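Local coordinates for PLP-Dependent L-Arginine Hydroxylase MppP (Streptomyces wadayamensis, PDB 6C9B), which is a pyridoxal-phosphate-dependent oxidase that acts on L-arginine, giving 4-hydroxy-2-ketoarginine and 2-ketoarginine as products, at residues P158-G163 against M350-L355; V298-P303 against S308-A313; Q338-W341 against S345-D348. All blocks are in the same frame, centred on the assembly; numbering follows the deposited sequence.

In this fold type I enzyme, contact 1 holds residues of the product pocket, and contacts 2 and 3 lie beside it. Contact 1 brings the 158-163 loop, which follows a strand of the large seven-stranded sheet, against strand 350-354 of the smaller five-stranded sheet. Contacts 2 and 3 both fall between those two segments in sequence and follow one another. Contact 2 is a hairpin whose longer strand, 309-314, lies beside 350-354, and its centre is about 7 Å from that of contact 1. Contact 3 belongs to the loop leading into 350-354, its centre about 12 Å from contact 1 and 14 Å from contact 2. All three thus meet at or next to the strand whose arginine binds the product's carboxylate.

Contact 1 of 3, residues P158-G163 against M350-L355; sequences PNNPTG and MVRIAL. With EGV ((4S)-5-carbamimidamido-4-hydroxy-2-oxopentanoic acid), chain F.
Arg-352 meets Asn-160 and Pro-161 where a loop from the large sheet of the class I aminotransferase fold meets a strand of the small sheet, and with Asn-160 it binds the carboxylate of the keto acid EGV. Following the strand from its start, Val-351 pairs through its backbone with Val-312 of the adjacent strand. At Arg-352 the side chain runs out extended, CG anti to the backbone N, then bends at chi3 (71°) so that its guanidinium turns to the ligand. At the bend CD rests 3.9 Å from CB of Pro-161. Beyond it the guanidinium grips the carboxylate end-on: NH1 donates to EGV O12 at 2.8 Å, and NH2 to EGV O11 at 3.0 Å. NH2 also lies 2.9 Å from OD1 of Asn-160, but this bond is weak and bent (125° at the hydrogen). Amide and guanidinium are nearly coplanar, 16° apart, and the other end of the amide serves the product too, ND2 of Asn-160 donating to EGV O11 at 3.1 Å. A loop residue and a strand residue therefore share one carboxylate oxygen, O11 of EGV. The same ND2 bonds O3 of the cofactor-modified lysine at position 221. Further along, Ile-353 packs on Val-288 of helix 256-291, and after the strand ends the carbonyl O of Leu-355 accepts a hydrogen bond from ND2 of Asn-284.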
ATOM      1  N   PRO B 158      11.029  18.600   5.520  1.00 17.33           N
ATOM      2  CA  PRO B 158      10.279  19.860   5.574  1.00 18.70           C
ATOM      3  C   PRO B 158       8.830  19.601   5.879  1.00 17.47           C
ATOM      4  O   PRO B 158       8.257  18.582   5.457  1.00 17.52           O
ATOM      5  CB  PRO B 158      10.468  20.451   4.175  1.00 20.51           C
ATOM      6  CG  PRO B 158      11.710  19.797   3.661  1.00 19.71           C
ATOM      7  CD  PRO B 158      11.659  18.405   4.212  1.00 17.06           C
ATOM      8  N   ASN B 159       8.219  20.481   6.662  1.00 17.58           N
ATOM      9  CA  ASN B 159       6.854  20.193   7.062  1.00 17.44           C
ATOM     10  C   ASN B 159       5.918  20.395   5.883  1.00 21.01           C
ATOM     11  O   ASN B 159       6.162  21.211   4.982  1.00 19.73           O
ATOM     12  CB  ASN B 159       6.412  21.058   8.234  1.00 19.94           C
ATOM     13  CG  ASN B 159       5.169  20.493   8.948  1.00 20.26           C
ATOM     14  OD1 ASN B 159       4.735  19.326   8.716  1.00 21.02           O
ATOM     15  ND2 ASN B 159       4.592  21.294   9.824  1.00 20.85           N
ATOM     16  N   ASN B 160       4.865  19.624   5.900  1.00 17.89           N
ATOM     17  CA  ASN B 160       3.701  19.759   5.021  1.00 19.02           C
ATOM     18  C   ASN B 160       2.589  20.179   5.953  1.00 17.26           C
ATOM     19  O   ASN B 160       2.193  19.378   6.809  1.00 17.59           O
ATOM     20  CB  ASN B 160       3.395  18.419   4.357  1.00 18.71           C
ATOM     21  CG  ASN B 160       2.210  18.464   3.456  1.00 19.46           C
ATOM     22  OD1 ASN B 160       1.540  19.490   3.312  1.00 20.75           O
ATOM     23  ND2 ASN B 160       1.975  17.357   2.789  1.00 21.77           N
ATOM     24  N   PRO B 161       2.047  21.397   5.866  1.00 20.62           N
ATOM     25  CA  PRO B 161       2.009  22.282   4.699  1.00 18.75           C
ATOM     26  C   PRO B 161       2.922  23.498   4.686  1.00 18.55           C
ATOM     27  O   PRO B 161       2.912  24.289   3.742  1.00 20.97           O
ATOM     28  CB  PRO B 161       0.546  22.736   4.716  1.00 20.32           C
ATOM     29  CG  PRO B 161       0.270  22.892   6.184  1.00 22.31           C
ATOM     30  CD  PRO B 161       0.993  21.742   6.841  1.00 22.03           C
ATOM     31  N   THR B 162       3.737  23.674   5.712  1.00 17.24           N
ATOM     32  CA  THR B 162       4.386  24.953   5.925  1.00 16.40           C
ATOM     33  C   THR B 162       5.749  25.079   5.260  1.00 18.32           C
ATOM     34  O   THR B 162       6.263  26.200   5.150  1.00 20.32           O
ATOM     35  CB  THR B 162       4.604  25.199   7.413  1.00 19.00           C
ATOM     36  OG1 THR B 162       5.608  24.279   7.868  1.00 20.00           O
ATOM     37  CG2 THR B 162       3.312  25.049   8.217  1.00 21.76           C
ATOM     38  N   GLY B 163       6.353  23.971   4.859  1.00 18.27           N
ATOM     39  CA  GLY B 163       7.705  23.969   4.324  1.00 18.51           C
ATOM     40  C   GLY B 163       8.810  24.173   5.335  1.00 22.10           C
ATOM     41  O   GLY B 163       9.979  24.258   4.942  1.00 21.34           O
ATOM     42  N   MET B 350      -7.247  29.776   5.725  1.00 23.40           N
ATOM     43  CA  MET B 350      -6.252  29.425   4.723  1.00 22.56           C
ATOM     44  C   MET B 350      -6.759  28.336   3.785  1.00 25.10           C
ATOM     45  O   MET B 350      -7.572  27.480   4.162  1.00 24.94           O
ATOM     46  CB  MET B 350      -4.967  28.957   5.378  1.00 23.50           C
ATOM     47  CG  MET B 350      -4.261  30.066   6.118  1.00 26.62           C
ATOM     48  SD  MET B 350      -2.766  29.430   6.921  1.00 27.74           S
ATOM     49  CE  MET B 350      -3.438  28.764   8.447  1.00 46.00           C
ATOM     50  N   VAL B 351      -6.256  28.375   2.545  1.00 21.85           N
ATOM     51  CA  VAL B 351      -6.312  27.237   1.633  1.00 21.20           C
ATOM     52  C   VAL B 351      -4.893  26.895   1.212  1.00 27.05           C
ATOM     53  O   VAL B 351      -3.973  27.711   1.307  1.00 25.06           O
ATOM     54  CB  VAL B 351      -7.177  27.481   0.377  1.00 24.13           C
ATOM     55  CG1 VAL B 351      -8.594  27.807   0.753  1.00 25.70           C
ATOM     56  CG2 VAL B 351      -6.607  28.580  -0.446  1.00 29.37           C
ATOM     57  N   ARG B 352      -4.731  25.685   0.699  1.00 20.97           N
ATOM     58  CA  ARG B 352      -3.444  25.203   0.211  1.00 18.98           C
ATOM     59  C   ARG B 352      -3.546  24.944  -1.283  1.00 20.30           C
ATOM     60  O   ARG B 352      -4.530  24.368  -1.753  1.00 23.37           O
ATOM     61  CB  ARG B 352      -3.002  23.918   0.936  1.00 19.20           C
ATOM     62  CG  ARG B 352      -1.520  23.644   0.807  1.00 21.59           C
ATOM     63  CD  ARG B 352      -1.145  22.218   1.240  1.00 22.98           C
ATOM     64  NE  ARG B 352      -1.629  21.240   0.262  1.00 20.63           N
ATOM     65  CZ  ARG B 352      -1.301  19.945   0.260  1.00 19.60           C
ATOM     66  NH1 ARG B 352      -1.786  19.142  -0.671  1.00 19.72           N
ATOM     67  NH2 ARG B 352      -0.488  19.445   1.187  1.00 19.04           N
ATOM     68  N   ILE B 353      -2.524  25.381  -2.020  1.00 19.42           N
ATOM     69  CA  ILE B 353      -2.422  25.245  -3.473  1.00 21.37           C
ATOM     70  C   ILE B 353      -1.255  24.323  -3.810  1.00 23.40           C
ATOM     71  O   ILE B 353      -0.152  24.492  -3.276  1.00 23.38           O
ATOM     72  CB  ILE B 353      -2.209  26.623  -4.125  1.00 22.24           C
ATOM     73  CG1 ILE B 353      -3.403  27.521  -3.840  1.00 27.20           C
ATOM     74  CG2 ILE B 353      -1.967  26.513  -5.620  1.00 24.56           C
ATOM     75  CD1 ILE B 353      -3.150  28.965  -4.255  1.00 26.47           C
ATOM     76  N   ALA B 354      -1.497  23.363  -4.702  1.00 22.27           N
ATOM     77  CA  ALA B 354      -0.461  22.460  -5.186  1.00 20.04           C
ATOM     78  C   ALA B 354       0.355  23.107  -6.293  1.00 26.29           C
ATOM     79  O   ALA B 354      -0.201  23.627  -7.265  1.00 23.76           O
ATOM     80  CB  ALA B 354      -1.086  21.174  -5.733  1.00 19.68           C
ATOM     81  N   LEU B 355       1.677  23.065  -6.149  1.00 19.76           N
ATOM     82  CA  LEU B 355       2.585  23.696  -7.100  1.00 20.77           C
ATOM     83  C   LEU B 355       3.199  22.707  -8.090  1.00 21.00           C
ATOM     84  O   LEU B 355       3.762  23.137  -9.106  1.00 21.53           O
ATOM     85  CB  LEU B 355       3.705  24.417  -6.361  1.00 22.31           C
ATOM     86  CG  LEU B 355       3.293  25.545  -5.407  1.00 20.32           C
ATOM     87  CD1 LEU B 355       4.547  26.162  -4.817  1.00 23.45           C
ATOM     88  CD2 LEU B 355       2.462  26.619  -6.107  1.00 21.34           C
TER
HETATM   89  C10 EGV F 401      -0.819  15.934   0.132  1.00 27.52           C
HETATM   90  C02 EGV F 401      -2.607  11.215  -0.065  1.00 47.89           C
HETATM   91  C03 EGV F 401      -3.124   9.879   1.980  1.00 40.87           C
HETATM   92  C06 EGV F 401      -1.406  12.086   0.246  1.00 51.92           C
HETATM   93  C07 EGV F 401      -1.903  13.548   0.302  1.00 55.20           C
HETATM   94  C09 EGV F 401      -0.819  14.554   0.771  1.00 57.43           C
HETATM   95  N01 EGV F 401      -3.439  10.960   1.102  1.00 39.76           N
HETATM   96  N04 EGV F 401      -3.942   9.626   3.109  1.00 49.30           N
HETATM   97  N05 EGV F 401      -2.055   9.141   1.763  1.00 25.84           N
HETATM   98  O08 EGV F 401      -0.467  11.954  -0.743  1.00 51.78           O
HETATM   99  O11 EGV F 401       0.129  16.652   0.385  1.00 19.59           O
HETATM  100  O12 EGV F 401      -1.738  16.314  -0.620  1.00 33.13           O
HETATM  101  O13 EGV F 401       0.019  14.277   1.623  1.00 49.11           O

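Contact 2 of 3, residues V298-P303 against S308-A313; sequences VSFPDP and SVERVA
Asp-302 presents its carboxylate flat and side-on to the guanidinium of Arg-311, the two planes only 2° apart. OD2 of Asp-302 takes NE of Arg-311 at 2.8 Å and OD1 takes NH2 at the same distance, each through its syn lone pair, so the salt bridge fixes the rotation of both groups. The arginine chain bends at chi3 (-66°) to offer this edge, while CG of Pro-301 lies over one face of the guanidinium and comes within 3.7 Å of CB of Arg-311. Asp-302 and Pro-301 stand on the loop of a beta hairpin and Arg-311 on its longer strand; the strands pair at Ser-299 and Ala-313, an antiparallel hydrogen-bonded pair: N of Ser-299 to O of Ala-313 at 3.0 Å, and N of Ala-313 to O of Ser-299 at 2.9 Å. On the face of that pair, OG of Ser-299 stands 3.7 Å from CB of Ala-313. On the other face, Val-298 and Val-312 cross obliquely, CG1 of the first touching CG2 of the second. Between loop and strand, one water accepts the backbone N-H of Arg-311 and lies 2.6 Å from OD2 of Asp-302. Next to it the carboxylate of Glu-310 is held by salt bridges to Arg-285 and Arg-289 of helix 256-291.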
ATOM      1  N   VAL B 298      -5.121  39.339   1.447  1.00 35.32           N
ATOM      2  CA  VAL B 298      -4.374  38.114   1.156  1.00 34.84           C
ATOM      3  C   VAL B 298      -2.963  38.233   1.713  1.00 28.09           C
ATOM      4  O   VAL B 298      -2.340  39.303   1.646  1.00 33.49           O
ATOM      5  CB  VAL B 298      -4.325  37.831  -0.355  1.00 32.35           C
ATOM      6  CG1 VAL B 298      -3.442  36.622  -0.637  1.00 31.45           C
ATOM      7  CG2 VAL B 298      -5.722  37.596  -0.902  1.00 38.20           C
ATOM      8  N   SER B 299      -2.453  37.129   2.244  1.00 26.47           N
ATOM      9  CA  SER B 299      -1.059  37.060   2.650  1.00 26.86           C
ATOM     10  C   SER B 299      -0.574  35.634   2.512  1.00 28.71           C
ATOM     11  O   SER B 299      -1.362  34.687   2.371  1.00 25.60           O
ATOM     12  CB  SER B 299      -0.870  37.553   4.088  1.00 31.69           C
ATOM     13  OG  SER B 299      -1.596  36.737   4.982  1.00 29.48           O
ATOM     14  N   PHE B 300       0.742  35.483   2.599  1.00 25.39           N
ATOM     15  CA  PHE B 300       1.391  34.186   2.455  1.00 23.01           C
ATOM     16  C   PHE B 300       2.085  33.802   3.745  1.00 22.53           C
ATOM     17  O   PHE B 300       3.093  34.436   4.113  1.00 23.66           O
ATOM     18  CB  PHE B 300       2.375  34.230   1.293  1.00 28.22           C
ATOM     19  CG  PHE B 300       1.674  34.306  -0.022  1.00 32.11           C
ATOM     20  CD1 PHE B 300       1.259  33.147  -0.652  1.00 36.03           C
ATOM     21  CD2 PHE B 300       1.358  35.520  -0.575  1.00 37.65           C
ATOM     22  CE1 PHE B 300       0.576  33.206  -1.835  1.00 34.34           C
ATOM     23  CE2 PHE B 300       0.668  35.581  -1.773  1.00 40.67           C
ATOM     24  CZ  PHE B 300       0.280  34.420  -2.382  1.00 28.45           C
ATOM     25  N   PRO B 301       1.555  32.824   4.489  1.00 21.46           N
ATOM     26  CA  PRO B 301       2.102  32.557   5.831  1.00 25.27           C
ATOM     27  C   PRO B 301       3.509  31.999   5.841  1.00 25.19           C
ATOM     28  O   PRO B 301       4.179  32.122   6.876  1.00 23.13           O
ATOM     29  CB  PRO B 301       1.108  31.556   6.434  1.00 25.86           C
ATOM     30  CG  PRO B 301       0.207  31.149   5.372  1.00 28.94           C
ATOM     31  CD  PRO B 301       0.271  32.135   4.255  1.00 22.58           C
ATOM     32  N   ASP B 302       3.990  31.410   4.745  1.00 23.58           N
ATOM     33  CA  ASP B 302       5.291  30.740   4.709  1.00 24.62           C
ATOM     34  C   ASP B 302       6.190  31.387   3.661  1.00 23.37           C
ATOM     35  O   ASP B 302       6.466  30.793   2.608  1.00 22.21           O
ATOM     36  CB  ASP B 302       5.083  29.255   4.426  1.00 21.17           C
ATOM     37  CG  ASP B 302       3.967  28.662   5.269  1.00 22.93           C
ATOM     38  OD1 ASP B 302       4.022  28.844   6.505  1.00 25.36           O
ATOM     39  OD2 ASP B 302       3.041  28.049   4.699  1.00 25.17           O
ATOM     40  N   PRO B 303       6.666  32.615   3.913  1.00 24.23           N
ATOM     41  CA  PRO B 303       7.380  33.338   2.853  1.00 28.95           C
ATOM     42  C   PRO B 303       8.623  32.626   2.361  1.00 24.88           C
ATOM     43  O   PRO B 303       8.981  32.795   1.190  1.00 31.37           O
ATOM     44  CB  PRO B 303       7.728  34.693   3.507  1.00 33.21           C
ATOM     45  CG  PRO B 303       7.498  34.521   4.982  1.00 31.78           C
ATOM     46  CD  PRO B 303       6.458  33.452   5.112  1.00 24.63           C
ATOM     47  N   SER B 308       6.557  22.025  -2.427  1.00 20.92           N
ATOM     48  CA  SER B 308       5.709  21.976  -3.610  1.00 19.78           C
ATOM     49  C   SER B 308       4.256  22.287  -3.314  1.00 19.62           C
ATOM     50  O   SER B 308       3.403  22.073  -4.172  1.00 21.17           O
ATOM     51  CB  SER B 308       5.786  20.604  -4.270  1.00 23.81           C
ATOM     52  OG  SER B 308       5.311  19.593  -3.378  1.00 19.79           O
ATOM     53  N   VAL B 309       3.948  22.760  -2.113  1.00 19.08           N
ATOM     54  CA  VAL B 309       2.615  23.233  -1.793  1.00 20.18           C
ATOM     55  C   VAL B 309       2.740  24.623  -1.178  1.00 21.40           C
ATOM     56  O   VAL B 309       3.774  24.988  -0.620  1.00 21.10           O
ATOM     57  CB  VAL B 309       1.871  22.265  -0.859  1.00 20.54           C
ATOM     58  CG1 VAL B 309       1.722  20.900  -1.522  1.00 20.52           C
ATOM     59  CG2 VAL B 309       2.622  22.110   0.509  1.00 20.20           C
ATOM     60  N   GLU B 310       1.662  25.400  -1.286  1.00 21.09           N
ATOM     61  CA  GLU B 310       1.687  26.802  -0.874  1.00 22.09           C
ATOM     62  C   GLU B 310       0.409  27.149  -0.129  1.00 21.76           C
ATOM     63  O   GLU B 310      -0.684  27.045  -0.690  1.00 22.36           O
ATOM     64  CB  GLU B 310       1.856  27.716  -2.104  1.00 22.18           C
ATOM     65  CG  GLU B 310       1.797  29.202  -1.835  1.00 22.18           C
ATOM     66  CD  GLU B 310       3.072  29.774  -1.212  1.00 36.95           C
ATOM     67  OE1 GLU B 310       3.986  29.006  -0.840  1.00 31.90           O
ATOM     68  OE2 GLU B 310       3.148  31.008  -1.082  1.00 49.78           O
ATOM     69  N   ARG B 311       0.552  27.649   1.094  1.00 20.83           N
ATOM     70  CA  ARG B 311      -0.583  28.162   1.858  1.00 18.91           C
ATOM     71  C   ARG B 311      -0.852  29.612   1.494  1.00 22.12           C
ATOM     72  O   ARG B 311       0.070  30.412   1.311  1.00 23.07           O
ATOM     73  CB  ARG B 311      -0.327  28.076   3.364  1.00 21.78           C
ATOM     74  CG  ARG B 311      -0.147  26.660   3.892  1.00 21.06           C
ATOM     75  CD  ARG B 311      -0.317  26.638   5.400  1.00 20.34           C
ATOM     76  NE  ARG B 311       0.737  27.373   6.086  1.00 20.01           N
ATOM     77  CZ  ARG B 311       0.759  27.563   7.404  1.00 19.56           C
ATOM     78  NH1 ARG B 311      -0.231  27.091   8.136  1.00 22.53           N
ATOM     79  NH2 ARG B 311       1.749  28.236   7.983  1.00 23.24           N
ATOM     80  N   VAL B 312      -2.134  29.948   1.406  1.00 22.30           N
ATOM     81  CA  VAL B 312      -2.582  31.313   1.177  1.00 20.80           C
ATOM     82  C   VAL B 312      -3.607  31.642   2.261  1.00 25.50           C
ATOM     83  O   VAL B 312      -4.523  30.854   2.511  1.00 25.40           O
ATOM     84  CB  VAL B 312      -3.180  31.488  -0.235  1.00 21.65           C
ATOM     85  CG1 VAL B 312      -4.336  30.591  -0.439  1.00 65.55           C
ATOM     86  CG2 VAL B 312      -3.590  32.937  -0.454  1.00 25.86           C
ATOM     87  N   ALA B 313      -3.436  32.780   2.925  1.00 23.02           N
ATOM     88  CA  ALA B 313      -4.341  33.221   3.973  1.00 23.94           C
ATOM     89  C   ALA B 313      -5.181  34.385   3.485  1.00 30.58           C
ATOM     90  O   ALA B 313      -4.745  35.187   2.649  1.00 28.55           O
ATOM     91  CB  ALA B 313      -3.587  33.670   5.226  1.00 23.14           C
TER
HETATM   92  O   HOH W   1       2.753  30.840   2.111  1.00 21.85           O
HETATM   93  O   HOH W   2       3.220  27.690   2.087  1.00 23.15           O

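Contact 3 of 3, residues Q338-W341 against S345-D348; sequences QFHW and SDGD
The imidazole of His-340 lies over the peptide that joins Asp-346 to Gly-347, one of its faces turned to that backbone. The carbonyl carbon of Asp-346 sits above the middle of the ring, and the amide N of Gly-347 is displaced toward the rim. Two torsions set this pose: CG of His-340 is anti to its own carbonyl carbon (chi1 -59°), and the ring plane is then turned nearly perpendicular to the plane of CA, CB and CG (chi2 -96°). Across the gap, CD2 of His-340 comes to 3.5 Å from CA of Gly-347, a close approach that the absence of a side chain there permits. On the other side of CG, ND1 of His-340 is 3.4 Å from CB of Asp-346. The carboxylate of Asp-346 stands almost upright to the imidazole, 83° between planes, and does not bond it directly. A water in the plane of the ring links them instead, 3.0 Å from ND1 of His-340 and donating to OD2 of Asp-346 at 2.7 Å. The backbone on both sides is tightly turned. His-340 is the centre of an inverse gamma turn, closed by a weak bond from N of Trp-341 to O of Phe-339, while N of Asp-348 bonds O of Ser-345. Both segments belong to the connection between strands 331-335 and 350-354. Here His-340 packs on Met-350 of the latter strand, Phe-339 leans on Leu-11 of helix 11-16, and Trp-341 meets His-112 of strand 107-112 edge-to-face.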
ATOM      1  N   GLN B 338      -7.865  20.987   8.273  1.00 22.80           N
ATOM      2  CA  GLN B 338      -7.551  19.661   8.794  1.00 27.44           C
ATOM      3  C   GLN B 338      -6.058  19.370   8.938  1.00 25.14           C
ATOM      4  O   GLN B 338      -5.722  18.359   9.566  1.00 21.59           O
ATOM      5  CB  GLN B 338      -8.213  18.616   7.936  1.00 31.95           C
ATOM      6  CG  GLN B 338      -9.678  18.446   8.372  1.00 40.78           C
ATOM      7  CD  GLN B 338     -10.601  18.036   7.258  1.00 45.20           C
ATOM      8  OE1 GLN B 338     -10.444  18.451   6.110  1.00 42.54           O
ATOM      9  NE2 GLN B 338     -11.581  17.207   7.593  1.00 38.20           N
ATOM     10  N   PHE B 339      -5.165  20.213   8.409  1.00 19.90           N
ATOM     11  CA  PHE B 339      -3.759  20.121   8.800  1.00 16.48           C
ATOM     12  C   PHE B 339      -3.564  20.476  10.262  1.00 19.93           C
ATOM     13  O   PHE B 339      -2.572  20.060  10.876  1.00 18.87           O
ATOM     14  CB  PHE B 339      -2.900  21.071   7.971  1.00 21.41           C
ATOM     15  CG  PHE B 339      -2.843  20.739   6.509  1.00 19.96           C
ATOM     16  CD1 PHE B 339      -1.982  19.772   6.027  1.00 22.79           C
ATOM     17  CD2 PHE B 339      -3.624  21.446   5.612  1.00 23.44           C
ATOM     18  CE1 PHE B 339      -1.925  19.482   4.676  1.00 37.46           C
ATOM     19  CE2 PHE B 339      -3.571  21.162   4.259  1.00 24.02           C
ATOM     20  CZ  PHE B 339      -2.721  20.182   3.792  1.00 32.18           C
ATOM     21  N   HIS B 340      -4.484  21.248  10.827  1.00 18.25           N
ATOM     22  CA  HIS B 340      -4.399  21.644  12.233  1.00 20.04           C
ATOM     23  C   HIS B 340      -5.198  20.626  13.035  1.00 18.23           C
ATOM     24  O   HIS B 340      -6.297  20.876  13.544  1.00 20.97           O
ATOM     25  CB  HIS B 340      -4.890  23.065  12.408  1.00 22.73           C
ATOM     26  CG  HIS B 340      -4.102  24.039  11.600  1.00 23.04           C
ATOM     27  ND1 HIS B 340      -3.052  24.763  12.125  1.00 23.77           N
ATOM     28  CD2 HIS B 340      -4.171  24.362  10.288  1.00 22.16           C
ATOM     29  CE1 HIS B 340      -2.537  25.527  11.174  1.00 25.41           C
ATOM     30  NE2 HIS B 340      -3.185  25.285  10.048  1.00 23.63           N
ATOM     31  N   TRP B 341      -4.584  19.444  13.118  1.00 18.94           N
ATOM     32  CA  TRP B 341      -5.254  18.235  13.565  1.00 21.60           C
ATOM     33  C   TRP B 341      -5.627  18.296  15.047  1.00 22.11           C
ATOM     34  O   TRP B 341      -6.473  17.527  15.487  1.00 22.87           O
ATOM     35  CB  TRP B 341      -4.359  17.022  13.262  1.00 20.54           C
ATOM     36  CG  TRP B 341      -2.971  17.150  13.823  1.00 17.51           C
ATOM     37  CD1 TRP B 341      -1.843  17.570  13.164  1.00 19.51           C
ATOM     38  CD2 TRP B 341      -2.567  16.876  15.180  1.00 15.33           C
ATOM     39  NE1 TRP B 341      -0.755  17.593  14.037  1.00 19.46           N
ATOM     40  CE2 TRP B 341      -1.175  17.153  15.270  1.00 15.81           C
ATOM     41  CE3 TRP B 341      -3.242  16.419  16.314  1.00 20.15           C
ATOM     42  CZ2 TRP B 341      -0.453  17.000  16.464  1.00 19.24           C
ATOM     43  CZ3 TRP B 341      -2.517  16.245  17.498  1.00 21.56           C
ATOM     44  CH2 TRP B 341      -1.143  16.553  17.558  1.00 18.86           C
ATOM     45  N   SER B 345      -9.708  25.100  13.823  1.00 29.45           N
ATOM     46  CA  SER B 345     -10.003  26.513  13.591  1.00 30.43           C
ATOM     47  C   SER B 345      -8.739  27.335  13.317  1.00 25.09           C
ATOM     48  O   SER B 345      -8.835  28.393  12.675  1.00 29.61           O
ATOM     49  CB  SER B 345     -10.778  27.080  14.786  1.00 33.20           C
ATOM     50  OG  SER B 345      -9.976  27.078  15.953  1.00 38.44           O
ATOM     51  N   ASP B 346      -7.557  26.848  13.731  1.00 25.57           N
ATOM     52  CA  ASP B 346      -6.307  27.530  13.413  1.00 26.76           C
ATOM     53  C   ASP B 346      -6.129  27.681  11.899  1.00 27.09           C
ATOM     54  O   ASP B 346      -5.442  28.599  11.445  1.00 27.47           O
ATOM     55  CB  ASP B 346      -5.108  26.762  13.993  1.00 27.56           C
ATOM     56  CG  ASP B 346      -4.961  26.900  15.522  1.00 30.11           C
ATOM     57  OD1 ASP B 346      -5.718  27.646  16.177  1.00 31.64           O
ATOM     58  OD2 ASP B 346      -4.051  26.224  16.059  1.00 29.56           O
ATOM     59  N   GLY B 347      -6.722  26.785  11.108  1.00 25.04           N
ATOM     60  CA  GLY B 347      -6.583  26.817   9.658  1.00 27.62           C
ATOM     61  C   GLY B 347      -7.802  27.341   8.931  1.00 25.81           C
ATOM     62  O   GLY B 347      -7.940  27.158   7.714  1.00 25.91           O
ATOM     63  N   ASP B 348      -8.709  27.999   9.660  1.00 23.61           N
ATOM     64  CA  ASP B 348      -9.991  28.353   9.074  1.00 29.78           C
ATOM     65  C   ASP B 348      -9.879  29.411   7.992  1.00 33.66           C
ATOM     66  O   ASP B 348     -10.801  29.543   7.185  1.00 30.08           O
ATOM     67  CB  ASP B 348     -10.959  28.857  10.140  1.00 42.01           C
ATOM     68  CG  ASP B 348     -12.104  27.904  10.364  1.00 62.39           C
ATOM     69  OD1 ASP B 348     -12.672  27.421   9.360  1.00 76.47           O
ATOM     70  OD2 ASP B 348     -12.434  27.631  11.535  1.00 59.48           O
TER
HETATM   71  O   HOH W   3      -1.796  25.725  14.638  1.00 26.35           O